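Local coordinates for protein melanophilin (Mus musculus, PDB 2ZET) that links melanosome-bound RAB27A to the motor protein MYO5A in melanosome transport, the part described here being its N-terminal Rab-binding region with a FYVE-type zinc finger, at residues His70-Cys74 against Leu93-Cys99; Ser98-Pro104 against Asp112-Arg118; Leu14-Asp19 against Ser147-Arg151. All blocks are in the same frame, centred on the assembly; numbering follows the deposited sequence.

Interaction 1 of 3, residues His70-Cys74 against Leu93-Cys99; sequences HCARC and LFVCKSC. With ZN (zinc ion), chain H.
C71 and C74 from one loop and C96 and C99 from another close on a single zinc ion, a worked example of a metal joining two loops that are distant in sequence. The four thiolates bind at nearly equal lengths, from 2.3 Å for C74 SG to the zinc up to 2.5 Å for C99 SG to the zinc.

Hydrogen bonds set the first ligand. With chi1 at 173°, C71 turns its sulfur away from its own backbone N and into reach of amide groups on both loops. The amide of C96 donates to C71 SG across the contact over 3.2 Å, R73 N donates to it from its own loop, and C74 N adds a weak third bond. Such donors would be expected to spread part of the thiolate charge. A backbone bond, A72 N to F94 O at 3.0 Å, lies in the carbonyl plane and ties the loop to the start of strand 94-95.

Apolar contacts fill the flanks. A72 CB rests 3.8 Å from V95 CG1 and also meets L93 CD1, while R73 lays its CB against C99 CB at 3.6 Å before its chain bends away at chi2.

Two CxxC pairs brought together in this way form a Cys4 zinc site, with the C71-C74 turn as a zinc knuckle; interleaved with C88, C91, C111 and C114, they give the cross-brace topology of FYVE and RING fingers.

Interaction 2 of 3, residues Ser98-Pro104 against Asp112-Arg118; sequences SCSHAHP and DPCHLAR. With ZN (zinc ion), chain H; ZN (zinc ion), chain G.
C99 and D112 are the nearest backbone pair, 5.1 Å between their CA atoms, and there the chain leading into strand 100-101 meets the first turn of helix 112-124 through D112 N and C99 O, hydrogen-bonded at 2.6 Å. The D112 carboxylate folds back over the same place. Its OD2 approaches the C99 backbone, and OD1 lies at the edge of the H101 ring, 2.8 Å from H101 NE2, with the carboxylate plane turned 89° from that of the ring.

One turn further along the helix, H115 extends toward the strand, its CG anti to the backbone N (chi1 173°), and presents a ring face to H101. H101 CD2 sits 3.6 Å above the H115 ring plane, displaced toward the rim; the two rings are inclined at 40°, with their centroids 4.4 Å apart. The partner protein of the assembly places a basic side chain against H115.

The contact belongs to the FYVE-type zinc finger and joins its two metal sites along the chain: C99 is a ligand of one zinc, whereas C114 binds the other through SG at 2.4 Å, together with C88, C91 and C111. The helix thus starts inside the finger and carries one of its ligands.

At the far end, R118 reaches toward H103 and P104 with its chain extended from CG to NE. P104 CG lies over one face of the guanidinium, and P104 CB is 3.9 Å from R118 NH2. The H103 side chain crosses that of R118 at about a right angle, its CD2 being nearest to NH1. An aromatic side chain of the partner protein packs on P104, and an acidic one on R118.

Interaction 3 of 3, residues Leu14-Asp19 against Ser147-Arg151; sequences LSTLTD and SLCGR
R151, the last modelled residue, reaches back across the loop that precedes helix 19-60 and meets it with charge and hydrogen bonds. Its NH2 forms a salt bridge with D19 OD1 at a modelled 2.5 Å, a very short separation on which little should rest at this resolution. NE of the same guanidinium adds a weak bond to D19 OD1. The oxygen lies at the guanidinium edge, but the carboxylate as a whole is turned almost perpendicular, with 86° between the two planes. One oxygen therefore does the touching, in place of a flat two-oxygen pairing.

A backbone carbonyl supplies the next partner: R151 NH2 donates to L17 O over 2.7 Å, 35° from the carbonyl plane. Separately, R151 NH1 stands 3.1 Å from L14 O. The bend of the arginine at chi3 (98°) swings the guanidinium over toward this side of the loop, and A22 of helix 19-60 touches its side chain as well.

Apolar packing lies beside this polar cluster. L14 is buried and points its branch at the type I turn running from S147 to G150. Its CD1 meets L148 CD1, and L148 also packs on V25 and W26 of helix 19-60. The S147 hydroxyl lies against L14 CG, while its hydrogen bond is with the carbonyl of L12. L17, whose CB faces R151, packs on an aromatic side chain of the partner protein.

Chemically, an arginine facing a carboxylate and a carbonyl oxygen unites the two ends of the modelled chain electrostatically, just where helix 19-60 begins. D19, in the first turn of that helix, is negative near a helix N-terminus, which would tend to stabilise its charge, and R151 would be expected to reinforce this.

How the interactions relate
Interactions 1 and 2 are neighbours in series, their centres 11 Å apart, and share S98 and C99; C99 is thus a zinc ligand in one and a backbone anchor for helix 112-124 in the other. They also touch directly, V95 CG2 lying 3.7 Å from S100 CB and R73 CG 4.0 Å from P113 CD. Both belong to the finger and touch the same zinc, while interaction 2 adds a ligand of the second. Interaction 3 is remote, its centre 56 Å from interaction 1 and 48 Å from interaction 2, on the other side of the chain's centre. It closes a loop enclosing both, at the opposite end of helix 19-60.

Interaction 1 of 3, residues His70-Cys74 against Leu93-Cys99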
loop_
_atom_site.group_PDB
_atom_site.type_symbol
_atom_site.label_atom_id
_atom_site.label_comp_id
_atom_site.label_asym_id
_atom_site.label_seq_id
_atom_site.Cartn_x
_atom_site.Cartn_y
_atom_site.Cartn_z
ATOM N N HIS B 70 -31.850 2.816 24.203
ATOM C CA HIS B 70 -31.146 3.823 23.421
ATOM C C HIS B 70 -29.894 3.288 22.724
ATOM O O HIS B 70 -29.178 2.457 23.288
ATOM C CB HIS B 70 -30.761 4.976 24.350
ATOM C CG HIS B 70 -31.931 5.655 24.987
ATOM N ND1 HIS B 70 -32.429 6.858 24.537
ATOM C CD2 HIS B 70 -32.724 5.283 26.017
ATOM C CE1 HIS B 70 -33.478 7.198 25.262
ATOM N NE2 HIS B 70 -33.681 6.258 26.167
ATOM N N CYS B 71 -29.629 3.758 21.502
ATOM C CA CYS B 71 -28.425 3.344 20.770
ATOM C C CYS B 71 -27.193 3.688 21.610
ATOM O O CYS B 71 -27.096 4.790 22.164
ATOM C CB CYS B 71 -28.308 4.063 19.420
ATOM S SG CYS B 71 -26.738 3.738 18.564
ATOM N N ALA B 72 -26.256 2.746 21.690
ATOM C CA ALA B 72 -25.037 2.927 22.474
ATOM C C ALA B 72 -24.113 4.031 21.949
ATOM O O ALA B 72 -23.263 4.541 22.678
ATOM C CB ALA B 72 -24.277 1.600 22.547
ATOM N N ARG B 73 -24.300 4.413 20.694
ATOM C CA ARG B 73 -23.464 5.422 20.074
ATOM C C ARG B 73 -24.116 6.799 20.015
ATOM O O ARG B 73 -23.593 7.739 20.586
ATOM C CB ARG B 73 -23.097 4.958 18.671
ATOM C CG ARG B 73 -21.756 5.437 18.150
ATOM C CD ARG B 73 -21.666 6.937 18.108
ATOM N NE ARG B 73 -20.789 7.380 17.036
ATOM C CZ ARG B 73 -20.401 8.639 16.867
ATOM N NH1 ARG B 73 -20.810 9.591 17.714
ATOM N NH2 ARG B 73 -19.612 8.943 15.839
ATOM N N CYS B 74 -25.246 6.925 19.323
ATOM C CA CYS B 74 -25.918 8.218 19.213
ATOM C C CYS B 74 -26.941 8.500 20.317
ATOM O O CYS B 74 -27.459 9.607 20.423
ATOM C CB CYS B 74 -26.577 8.369 17.828
ATOM S SG CYS B 74 -28.032 7.331 17.443
ATOM N N LEU B 93 -22.959 -4.688 22.417
ATOM C CA LEU B 93 -23.931 -3.677 22.843
ATOM C C LEU B 93 -24.766 -3.414 21.599
ATOM O O LEU B 93 -24.380 -3.815 20.502
ATOM C CB LEU B 93 -23.253 -2.378 23.281
ATOM C CG LEU B 93 -22.470 -2.388 24.598
ATOM C CD1 LEU B 93 -22.165 -0.951 25.024
ATOM C CD2 LEU B 93 -23.279 -3.091 25.674
ATOM N N PHE B 94 -25.900 -2.747 21.741
ATOM C CA PHE B 94 -26.717 -2.488 20.569
ATOM C C PHE B 94 -26.562 -1.076 20.081
ATOM O O PHE B 94 -26.311 -0.166 20.859
ATOM C CB PHE B 94 -28.191 -2.758 20.855
ATOM C CG PHE B 94 -28.473 -4.151 21.314
ATOM C CD1 PHE B 94 -28.061 -4.580 22.576
ATOM C CD2 PHE B 94 -29.156 -5.037 20.491
ATOM C CE1 PHE B 94 -28.330 -5.872 23.018
ATOM C CE2 PHE B 94 -29.431 -6.335 20.920
ATOM C CZ PHE B 94 -29.015 -6.752 22.188
ATOM N N VAL B 95 -26.725 -0.904 18.778
ATOM C CA VAL B 95 -26.614 0.395 18.147
ATOM C C VAL B 95 -27.504 0.412 16.911
ATOM O O VAL B 95 -27.870 -0.645 16.390
ATOM C CB VAL B 95 -25.172 0.674 17.717
ATOM C CG1 VAL B 95 -24.252 0.555 18.901
ATOM C CG2 VAL B 95 -24.761 -0.307 16.654
ATOM N N CYS B 96 -27.842 1.607 16.434
ATOM C CA CYS B 96 -28.693 1.721 15.262
ATOM C C CYS B 96 -27.905 1.410 14.003
ATOM O O CYS B 96 -26.681 1.305 14.037
ATOM C CB CYS B 96 -29.320 3.126 15.168
ATOM S SG CYS B 96 -28.266 4.521 14.639
ATOM N N LYS B 97 -28.621 1.249 12.897
ATOM C CA LYS B 97 -27.997 0.959 11.614
ATOM C C LYS B 97 -26.936 2.009 11.285
ATOM O O LYS B 97 -25.811 1.685 10.900
ATOM C CB LYS B 97 -29.061 0.941 10.506
ATOM C CG LYS B 97 -28.521 0.676 9.087
ATOM C CD LYS B 97 -29.612 0.777 8.011
ATOM C CE LYS B 97 -29.011 0.740 6.606
ATOM N NZ LYS B 97 -30.047 0.876 5.539
ATOM N N SER B 98 -27.300 3.271 11.454
ATOM C CA SER B 98 -26.400 4.375 11.150
ATOM C C SER B 98 -25.087 4.357 11.921
ATOM O O SER B 98 -24.085 4.877 11.446
ATOM C CB SER B 98 -27.120 5.696 11.409
ATOM O OG SER B 98 -28.485 5.606 11.024
ATOM N N CYS B 99 -25.090 3.758 13.103
ATOM C CA CYS B 99 -23.894 3.707 13.935
ATOM C C CYS B 99 -23.222 2.344 13.903
ATOM O O CYS B 99 -22.284 2.075 14.653
ATOM C CB CYS B 99 -24.254 4.068 15.379
ATOM S SG CYS B 99 -25.046 5.679 15.576
HETATM ZN ZN ZN H . -27.146 5.281 16.788
#

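Interaction 2 of 3, residues Ser98-Pro104 against Asp112-Arg118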
loop_
_atom_site.group_PDB
_atom_site.type_symbol
_atom_site.label_atom_id
_atom_site.label_comp_id
_atom_site.label_asym_id
_atom_site.label_seq_id
_atom_site.Cartn_x
_atom_site.Cartn_y
_atom_site.Cartn_z
ATOM N N SER B 98 -27.300 3.271 11.454
ATOM C CA SER B 98 -26.400 4.375 11.150
ATOM C C SER B 98 -25.087 4.357 11.921
ATOM O O SER B 98 -24.085 4.877 11.446
ATOM C CB SER B 98 -27.120 5.696 11.409
ATOM O OG SER B 98 -28.485 5.606 11.024
ATOM N N CYS B 99 -25.090 3.758 13.103
ATOM C CA CYS B 99 -23.894 3.707 13.935
ATOM C C CYS B 99 -23.222 2.344 13.903
ATOM O O CYS B 99 -22.284 2.075 14.653
ATOM C CB CYS B 99 -24.254 4.068 15.379
ATOM S SG CYS B 99 -25.046 5.679 15.576
ATOM N N SER B 100 -23.705 1.483 13.020
ATOM C CA SER B 100 -23.165 0.140 12.895
ATOM C C SER B 100 -22.459 -0.046 11.568
ATOM O O SER B 100 -22.632 0.748 10.651
ATOM C CB SER B 100 -24.295 -0.878 13.018
ATOM O OG SER B 100 -25.356 -0.567 12.131
ATOM N N HIS B 101 -21.662 -1.106 11.481
ATOM C CA HIS B 101 -20.915 -1.429 10.273
ATOM C C HIS B 101 -20.769 -2.938 10.151
ATOM O O HIS B 101 -20.564 -3.625 11.152
ATOM C CB HIS B 101 -19.524 -0.797 10.321
ATOM C CG HIS B 101 -19.505 0.657 9.971
ATOM N ND1 HIS B 101 -19.976 1.138 8.768
ATOM C CD2 HIS B 101 -19.052 1.733 10.653
ATOM C CE1 HIS B 101 -19.812 2.448 8.723
ATOM N NE2 HIS B 101 -19.254 2.834 9.855
ATOM N N ALA B 102 -20.873 -3.446 8.925
ATOM C CA ALA B 102 -20.745 -4.878 8.663
ATOM C C ALA B 102 -19.267 -5.219 8.605
ATOM O O ALA B 102 -18.582 -4.756 7.706
ATOM C CB ALA B 102 -21.396 -5.211 7.349
ATOM N N HIS B 103 -18.761 -6.041 9.521
ATOM C CA HIS B 103 -17.332 -6.309 9.473
ATOM C C HIS B 103 -16.852 -7.410 8.549
ATOM O O HIS B 103 -17.583 -8.336 8.228
ATOM C CB HIS B 103 -16.760 -6.491 10.885
ATOM C CG HIS B 103 -16.632 -7.910 11.338
ATOM N ND1 HIS B 103 -17.629 -8.562 12.029
ATOM C CD2 HIS B 103 -15.585 -8.767 11.292
ATOM C CE1 HIS B 103 -17.202 -9.753 12.398
ATOM N NE2 HIS B 103 -15.962 -9.903 11.964
ATOM N N PRO B 104 -15.597 -7.296 8.101
ATOM C CA PRO B 104 -14.810 -8.142 7.203
ATOM C C PRO B 104 -15.092 -9.629 7.084
ATOM O O PRO B 104 -15.303 -10.126 5.980
ATOM C CB PRO B 104 -13.387 -7.880 7.667
ATOM C CG PRO B 104 -13.428 -6.433 7.941
ATOM C CD PRO B 104 -14.727 -6.266 8.700
ATOM N N ASP B 112 -19.882 1.566 15.371
ATOM C CA ASP B 112 -18.958 2.581 14.849
ATOM C C ASP B 112 -17.658 2.752 15.631
ATOM O O ASP B 112 -16.631 3.114 15.065
ATOM C CB ASP B 112 -19.662 3.930 14.672
ATOM C CG ASP B 112 -20.033 4.193 13.209
ATOM O OD1 ASP B 112 -19.120 4.100 12.360
ATOM O OD2 ASP B 112 -21.214 4.483 12.895
ATOM N N PRO B 113 -17.688 2.531 16.947
ATOM C CA PRO B 113 -16.433 2.676 17.675
ATOM C C PRO B 113 -15.559 1.455 17.404
ATOM O O PRO B 113 -14.429 1.585 16.953
ATOM C CB PRO B 113 -16.887 2.749 19.122
ATOM C CG PRO B 113 -18.166 3.461 19.008
ATOM C CD PRO B 113 -18.824 2.745 17.857
ATOM N N CYS B 114 -16.098 0.267 17.669
ATOM C CA CYS B 114 -15.361 -0.977 17.450
ATOM C C CYS B 114 -14.787 -1.063 16.037
ATOM O O CYS B 114 -13.741 -1.682 15.825
ATOM C CB CYS B 114 -16.256 -2.191 17.721
ATOM S SG CYS B 114 -16.544 -2.586 19.488
ATOM N N HIS B 115 -15.474 -0.442 15.077
ATOM C CA HIS B 115 -15.020 -0.428 13.694
ATOM C C HIS B 115 -13.749 0.400 13.576
ATOM O O HIS B 115 -12.766 -0.054 13.011
ATOM C CB HIS B 115 -16.097 0.145 12.777
ATOM C CG HIS B 115 -15.646 0.352 11.362
ATOM N ND1 HIS B 115 -15.370 1.599 10.842
ATOM C CD2 HIS B 115 -15.440 -0.530 10.355
ATOM C CE1 HIS B 115 -15.015 1.477 9.575
ATOM N NE2 HIS B 115 -15.050 0.196 9.255
ATOM N N LEU B 116 -13.767 1.619 14.101
ATOM C CA LEU B 116 -12.576 2.473 14.049
ATOM C C LEU B 116 -11.462 1.777 14.824
ATOM O O LEU B 116 -10.310 1.750 14.402
ATOM C CB LEU B 116 -12.853 3.845 14.687
ATOM C CG LEU B 116 -13.890 4.771 14.038
ATOM C CD1 LEU B 116 -13.921 6.096 14.777
ATOM C CD2 LEU B 116 -13.542 5.004 12.565
ATOM N N ALA B 117 -11.826 1.208 15.966
ATOM C CA ALA B 117 -10.885 0.510 16.820
ATOM C C ALA B 117 -10.070 -0.473 16.008
ATOM O O ALA B 117 -8.885 -0.667 16.272
ATOM C CB ALA B 117 -11.634 -0.225 17.924
ATOM N N ARG B 118 -10.714 -1.087 15.018
ATOM C CA ARG B 118 -10.055 -2.068 14.161
ATOM C C ARG B 118 -9.268 -1.472 12.978
ATOM O O ARG B 118 -8.189 -1.967 12.645
ATOM C CB ARG B 118 -11.083 -3.080 13.665
ATOM C CG ARG B 118 -10.486 -4.177 12.828
ATOM C CD ARG B 118 -11.498 -5.264 12.535
ATOM N NE ARG B 118 -11.024 -6.127 11.459
ATOM C CZ ARG B 118 -11.166 -7.448 11.455
ATOM N NH1 ARG B 118 -11.770 -8.046 12.478
ATOM N NH2 ARG B 118 -10.707 -8.165 10.434
HETATM ZN ZN ZN H . -27.146 5.281 16.788
HETATM ZN ZN ZN G . -18.866 -2.931 19.944
#

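Interaction 3 of 3, residues Leu14-Asp19 against Ser147-Arg151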
loop_
_atom_site.group_PDB
_atom_site.type_symbol
_atom_site.label_atom_id
_atom_site.label_comp_id
_atom_site.label_asym_id
_atom_site.label_seq_id
_atom_site.Cartn_x
_atom_site.Cartn_y
_atom_site.Cartn_z
ATOM N N LEU B 14 25.034 11.791 -2.648
ATOM C CA LEU B 14 24.358 12.470 -3.783
ATOM C C LEU B 14 25.114 13.579 -4.575
ATOM O O LEU B 14 24.498 14.267 -5.443
ATOM C CB LEU B 14 23.022 13.060 -3.310
ATOM C CG LEU B 14 22.092 12.097 -2.538
ATOM C CD1 LEU B 14 20.761 12.847 -2.176
ATOM C CD2 LEU B 14 21.823 10.790 -3.372
ATOM N N SER B 15 26.421 13.766 -4.341
ATOM C CA SER B 15 27.096 14.862 -5.068
ATOM C C SER B 15 26.875 14.672 -6.579
ATOM O O SER B 15 26.533 15.642 -7.285
ATOM C CB SER B 15 28.600 14.935 -4.758
ATOM O OG SER B 15 29.338 14.100 -5.646
ATOM N N THR B 16 27.032 13.431 -7.066
ATOM C CA THR B 16 26.822 13.158 -8.499
ATOM C C THR B 16 25.581 13.881 -9.059
ATOM O O THR B 16 25.634 14.414 -10.181
ATOM C CB THR B 16 26.613 11.636 -8.786
ATOM O OG1 THR B 16 27.743 10.889 -8.296
ATOM C CG2 THR B 16 26.446 11.388 -10.312
ATOM N N LEU B 17 24.467 13.897 -8.304
ATOM C CA LEU B 17 23.257 14.569 -8.810
ATOM C C LEU B 17 23.503 16.004 -9.321
ATOM O O LEU B 17 24.059 16.846 -8.609
ATOM C CB LEU B 17 22.160 14.631 -7.740
ATOM C CG LEU B 17 21.152 13.465 -7.500
ATOM C CD1 LEU B 17 21.254 12.381 -8.613
ATOM C CD2 LEU B 17 21.386 12.823 -6.081
ATOM N N THR B 18 23.128 16.271 -10.568
ATOM C CA THR B 18 23.236 17.625 -11.116
ATOM C C THR B 18 22.118 18.362 -10.342
ATOM O O THR B 18 21.239 17.712 -9.753
ATOM C CB THR B 18 22.825 17.664 -12.618
ATOM O OG1 THR B 18 21.378 17.788 -12.710
ATOM C CG2 THR B 18 23.331 16.373 -13.371
ATOM N N ASP B 19 22.093 19.692 -10.378
ATOM C CA ASP B 19 21.035 20.404 -9.648
ATOM C C ASP B 19 19.585 20.296 -10.181
ATOM O O ASP B 19 18.658 20.166 -9.353
ATOM C CB ASP B 19 21.426 21.883 -9.429
ATOM C CG ASP B 19 22.684 22.027 -8.529
ATOM O OD1 ASP B 19 22.929 21.092 -7.680
ATOM O OD2 ASP B 19 23.432 23.061 -8.659
ATOM N N SER B 147 21.182 13.556 3.316
ATOM C CA SER B 147 22.107 13.343 2.213
ATOM C C SER B 147 21.943 14.460 1.199
ATOM O O SER B 147 22.883 14.831 0.509
ATOM C CB SER B 147 21.809 11.990 1.549
ATOM O OG SER B 147 22.603 11.767 0.392
ATOM N N LEU B 148 20.734 14.991 1.116
ATOM C CA LEU B 148 20.442 16.056 0.179
ATOM C C LEU B 148 20.796 17.364 0.835
ATOM O O LEU B 148 20.639 18.433 0.252
ATOM C CB LEU B 148 18.962 16.030 -0.189
ATOM C CG LEU B 148 18.592 16.508 -1.590
ATOM C CD1 LEU B 148 19.502 15.848 -2.610
ATOM C CD2 LEU B 148 17.139 16.167 -1.865
ATOM N N CYS B 149 21.263 17.268 2.073
ATOM C CA CYS B 149 21.674 18.447 2.816
ATOM C C CYS B 149 23.113 18.779 2.458
ATOM O O CYS B 149 23.598 19.864 2.782
ATOM C CB CYS B 149 21.536 18.223 4.321
ATOM S SG CYS B 149 19.949 18.789 4.961
ATOM N N GLY B 150 23.785 17.834 1.788
ATOM C CA GLY B 150 25.156 18.039 1.340
ATOM C C GLY B 150 25.181 19.066 0.203
ATOM O O GLY B 150 25.964 18.963 -0.752
ATOM N N ARG B 151 24.298 20.059 0.323
ATOM C CA ARG B 151 24.140 21.151 -0.631
ATOM C C ARG B 151 23.452 22.254 0.156
ATOM O O ARG B 151 22.462 21.986 0.838
ATOM C CB ARG B 151 23.231 20.737 -1.798
ATOM C CG ARG B 151 23.579 19.401 -2.461
ATOM C CD ARG B 151 22.488 18.976 -3.433
ATOM N NE ARG B 151 22.794 19.304 -4.822
ATOM C CZ ARG B 151 23.464 18.503 -5.646
ATOM N NH1 ARG B 151 23.907 17.321 -5.227
ATOM N NH2 ARG B 151 23.672 18.874 -6.900
#